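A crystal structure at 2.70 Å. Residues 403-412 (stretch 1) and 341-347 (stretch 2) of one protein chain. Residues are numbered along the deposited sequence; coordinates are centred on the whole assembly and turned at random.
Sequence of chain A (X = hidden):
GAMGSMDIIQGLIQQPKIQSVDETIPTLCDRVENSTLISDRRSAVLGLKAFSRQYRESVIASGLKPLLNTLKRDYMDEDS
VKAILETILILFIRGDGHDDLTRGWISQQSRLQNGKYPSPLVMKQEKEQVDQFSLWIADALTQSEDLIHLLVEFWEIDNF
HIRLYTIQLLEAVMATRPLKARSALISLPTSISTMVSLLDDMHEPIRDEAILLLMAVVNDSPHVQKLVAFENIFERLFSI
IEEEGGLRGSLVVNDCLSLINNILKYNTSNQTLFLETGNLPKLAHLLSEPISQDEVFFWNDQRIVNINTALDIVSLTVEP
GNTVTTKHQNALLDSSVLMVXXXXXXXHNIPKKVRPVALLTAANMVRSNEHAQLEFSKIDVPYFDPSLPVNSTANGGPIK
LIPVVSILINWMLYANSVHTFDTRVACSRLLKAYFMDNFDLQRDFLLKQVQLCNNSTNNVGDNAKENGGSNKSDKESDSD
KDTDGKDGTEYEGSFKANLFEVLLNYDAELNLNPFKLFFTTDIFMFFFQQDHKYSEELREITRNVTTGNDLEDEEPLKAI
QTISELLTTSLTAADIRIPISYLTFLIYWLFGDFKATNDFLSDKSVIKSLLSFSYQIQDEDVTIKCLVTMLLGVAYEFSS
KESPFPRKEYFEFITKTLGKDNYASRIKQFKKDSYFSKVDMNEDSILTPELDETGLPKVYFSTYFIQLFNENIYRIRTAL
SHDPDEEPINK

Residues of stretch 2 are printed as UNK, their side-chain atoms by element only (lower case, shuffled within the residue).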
# COMPACT_ATOMS: atom_id res chain seq x y z
N PRO A 403 7.55 -13.58 21.54
CA PRO A 403 8.28 -13.32 20.30
C PRO A 403 7.33 -12.89 19.18
O PRO A 403 6.29 -13.47 19.01
CB PRO A 403 8.94 -14.64 19.95
CG PRO A 403 8.91 -15.42 21.21
CD PRO A 403 7.68 -14.96 21.97
N VAL A 404 7.74 -11.82 18.47
CA VAL A 404 6.99 -11.24 17.32
C VAL A 404 6.71 -12.35 16.30
O VAL A 404 5.59 -12.52 15.86
CB VAL A 404 7.76 -10.02 16.80
CG1 VAL A 404 7.91 -9.95 15.28
CG2 VAL A 404 7.12 -8.77 17.34
N VAL A 405 7.63 -13.25 16.05
CA VAL A 405 7.38 -14.26 14.98
C VAL A 405 6.20 -15.15 15.39
O VAL A 405 5.36 -15.44 14.54
CB VAL A 405 8.64 -15.06 14.66
CG1 VAL A 405 8.35 -16.19 13.70
CG2 VAL A 405 9.69 -14.14 14.09
N SER A 406 6.15 -15.60 16.64
CA SER A 406 5.00 -16.33 17.23
C SER A 406 3.68 -15.57 17.01
O SER A 406 2.74 -16.18 16.44
CB SER A 406 5.27 -16.61 18.71
OG SER A 406 6.33 -17.56 18.80
N ILE A 407 3.59 -14.28 17.36
CA ILE A 407 2.33 -13.48 17.14
C ILE A 407 1.95 -13.49 15.66
O ILE A 407 0.82 -13.54 15.35
CB ILE A 407 2.45 -12.04 17.65
CG1 ILE A 407 2.90 -12.01 19.11
CG2 ILE A 407 1.11 -11.30 17.50
CD1 ILE A 407 2.87 -10.65 19.66
N LEU A 408 2.89 -13.37 14.75
CA LEU A 408 2.57 -13.35 13.32
C LEU A 408 1.86 -14.66 12.96
O LEU A 408 0.83 -14.62 12.35
CB LEU A 408 3.85 -13.14 12.51
CG LEU A 408 4.43 -11.74 12.60
CD1 LEU A 408 5.70 -11.64 11.78
CD2 LEU A 408 3.46 -10.67 12.11
N ILE A 409 2.45 -15.77 13.34
CA ILE A 409 1.97 -17.13 12.99
C ILE A 409 0.61 -17.32 13.62
O ILE A 409 -0.29 -17.80 12.97
CB ILE A 409 2.99 -18.18 13.43
CG1 ILE A 409 4.26 -18.03 12.57
CG2 ILE A 409 2.36 -19.55 13.29
CD1 ILE A 409 5.41 -18.92 12.99
N ASN A 410 0.47 -16.83 14.84
CA ASN A 410 -0.79 -16.97 15.55
C ASN A 410 -1.85 -16.15 14.82
O ASN A 410 -2.97 -16.64 14.63
CB ASN A 410 -0.58 -16.54 16.99
CG ASN A 410 -1.90 -16.56 17.69
OD1 ASN A 410 -2.61 -15.56 17.68
ND2 ASN A 410 -2.23 -17.74 18.15
N TRP A 411 -1.54 -14.92 14.45
CA TRP A 411 -2.54 -14.00 13.86
C TRP A 411 -2.91 -14.53 12.50
O TRP A 411 -4.13 -14.66 12.23
CB TRP A 411 -2.01 -12.57 13.76
CG TRP A 411 -2.19 -11.82 15.02
CD1 TRP A 411 -2.36 -12.33 16.27
CD2 TRP A 411 -2.17 -10.40 15.18
NE1 TRP A 411 -2.45 -11.32 17.19
CE2 TRP A 411 -2.37 -10.13 16.54
CE3 TRP A 411 -2.03 -9.34 14.29
CZ2 TRP A 411 -2.39 -8.84 17.04
CZ3 TRP A 411 -2.08 -8.06 14.78
CH2 TRP A 411 -2.26 -7.82 16.14
N MET A 412 -1.87 -14.90 11.73
CA MET A 412 -2.04 -15.48 10.39
C MET A 412 -3.05 -16.64 10.45
O MET A 412 -3.95 -16.68 9.53
CB MET A 412 -0.70 -15.98 9.82
CG MET A 412 -0.82 -16.21 8.36
SD MET A 412 0.67 -16.83 7.62
CE MET A 412 1.04 -18.11 8.79
N UNK A 341 6.98 0.66 14.52
CA UNK A 341 5.90 0.23 13.58
C UNK A 341 5.32 -1.14 14.03
O UNK A 341 4.16 -1.34 13.86
c UNK A 341 6.27 0.35 12.09
c UNK A 341 7.22 1.48 11.78
c UNK A 341 6.69 -0.93 11.48
N UNK A 342 6.11 -2.03 14.63
CA UNK A 342 5.63 -3.35 15.12
C UNK A 342 4.75 -3.15 16.32
O UNK A 342 3.82 -3.94 16.44
c UNK A 342 6.80 -4.25 15.52
c UNK A 342 7.65 -4.81 14.39
c UNK A 342 8.82 -5.62 14.96
c UNK A 342 6.80 -5.65 13.46
N UNK A 343 4.98 -2.12 17.14
CA UNK A 343 3.99 -1.74 18.19
C UNK A 343 2.68 -1.35 17.53
O UNK A 343 1.65 -1.75 18.07
c UNK A 343 5.42 -1.16 20.19
n UNK A 343 7.17 -0.34 21.65
c UNK A 343 4.51 -0.63 19.10
n UNK A 343 9.43 -0.01 21.88
c UNK A 343 5.83 -0.05 21.16
c UNK A 343 8.26 0.41 21.43
n UNK A 343 8.18 1.56 20.78
N UNK A 344 2.70 -0.56 16.46
CA UNK A 344 1.47 -0.13 15.75
C UNK A 344 0.76 -1.37 15.17
O UNK A 344 -0.49 -1.38 15.14
c UNK A 344 1.17 3.00 15.92
c UNK A 344 2.69 3.12 13.99
c UNK A 344 2.26 2.27 15.16
c UNK A 344 1.82 0.89 14.66
N UNK A 345 1.53 -2.36 14.69
CA UNK A 345 0.96 -3.59 14.09
C UNK A 345 0.18 -4.35 15.20
O UNK A 345 -0.89 -4.78 14.90
c UNK A 345 2.05 -4.42 13.41
N UNK A 346 0.66 -4.42 16.44
CA UNK A 346 0.25 -5.41 17.49
C UNK A 346 -0.58 -4.77 18.61
O UNK A 346 -1.29 -5.45 19.30
c UNK A 346 3.59 -8.28 14.99
c UNK A 346 1.55 -7.77 16.13
c UNK A 346 2.24 -8.45 15.13
c UNK A 346 2.20 -6.93 17.01
c UNK A 346 3.58 -6.81 16.90
c UNK A 346 4.26 -7.49 15.89
c UNK A 346 1.43 -6.18 18.07
N UNK A 347 -0.51 -3.48 18.79
CA UNK A 347 -1.15 -2.82 19.94
C UNK A 347 -2.65 -2.99 19.76
O UNK A 347 -3.15 -3.04 18.57
c UNK A 347 -2.31 1.45 21.99
c UNK A 347 -1.82 1.20 23.25
c UNK A 347 -1.96 0.63 20.92
c UNK A 347 -0.75 -1.35 19.94
c UNK A 347 -0.98 0.11 23.45
c UNK A 347 -1.16 -0.50 21.12
c UNK A 347 -0.63 -0.71 22.38

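Position 341 carries three side-chain carbons, with one carbon attached to CA and two more branching from it. None of these atoms reaches stretch 1. Branching at CB with no further atoms identifies valine. The O of Val341 accepts a backbone hydrogen bond from N of position 345, a regular helical turn.

Position 342 has four carbons in a chain that forks at the second. One branch tip reaches CG2 of Val404 at the outer limit of contact. The fork lies one carbon beyond CB, so this is leucine. CA-to-CB of Leu342 points sideways, yet the end of the side chain comes nearer to stretch 1. Its CD1 lies 4.3 Å from CG2 of Val404, a loose apolar contact.

Position 343 shows three carbons, a nitrogen, and then a carbon carrying two more nitrogens. None of them reaches stretch 1. That terminal group is a guanidinium, so the residue is arginine. Arg343 is partly exposed.

Position 344 again has four carbons forked at the second. They make no contact with stretch 1. It is leucine. Leu344 is buried.

Position 345 has a single side-chain carbon, CB, which is 5.7 Å from CZ3 of Trp411, too far for contact. The backbone makes the contact instead: O of position 345 lies 3.5 Å from CZ3 of Trp411, at the edge of the indole and near its plane. This is alanine.

Position 346 has one carbon followed by a ring of six carbons, with no oxygen on the ring. The ring lies among Val404, Ile407, Leu408 and Trp411. The missing oxygen excludes tyrosine, so this is phenylalanine. Phe346 CE2 is 3.5 Å from CG2 of Val404, CD1 is 3.8 Å from CG2 of Ile407, and CZ is 3.7 Å from CD2 of Leu408. CD1 of Phe346 also lies 3.8 Å from CH2 of Trp411, over one face of the indole.

Position 347 also has one carbon and a six-carbon ring. It makes no contact with stretch 1. It is phenylalanine. Phe347 is the first residue to leave helical geometry. Its CA-to-CB bond points away.

The contact is a knob in a hole. Phe346 is the knob, set among side chains from successive turns of the 404-412 helix. Its edge meets the face of Trp411, with ring planes at 76° and centroids 5.3 Å apart. The helix axes cross at 33° and approach no closer than 12.1 Å, so the long aromatic side chains help to bridge the gap. No hydrogen bond joins the stretches; the side-chain packing is apolar.

Stretch 2 341-347: VLRLAFF
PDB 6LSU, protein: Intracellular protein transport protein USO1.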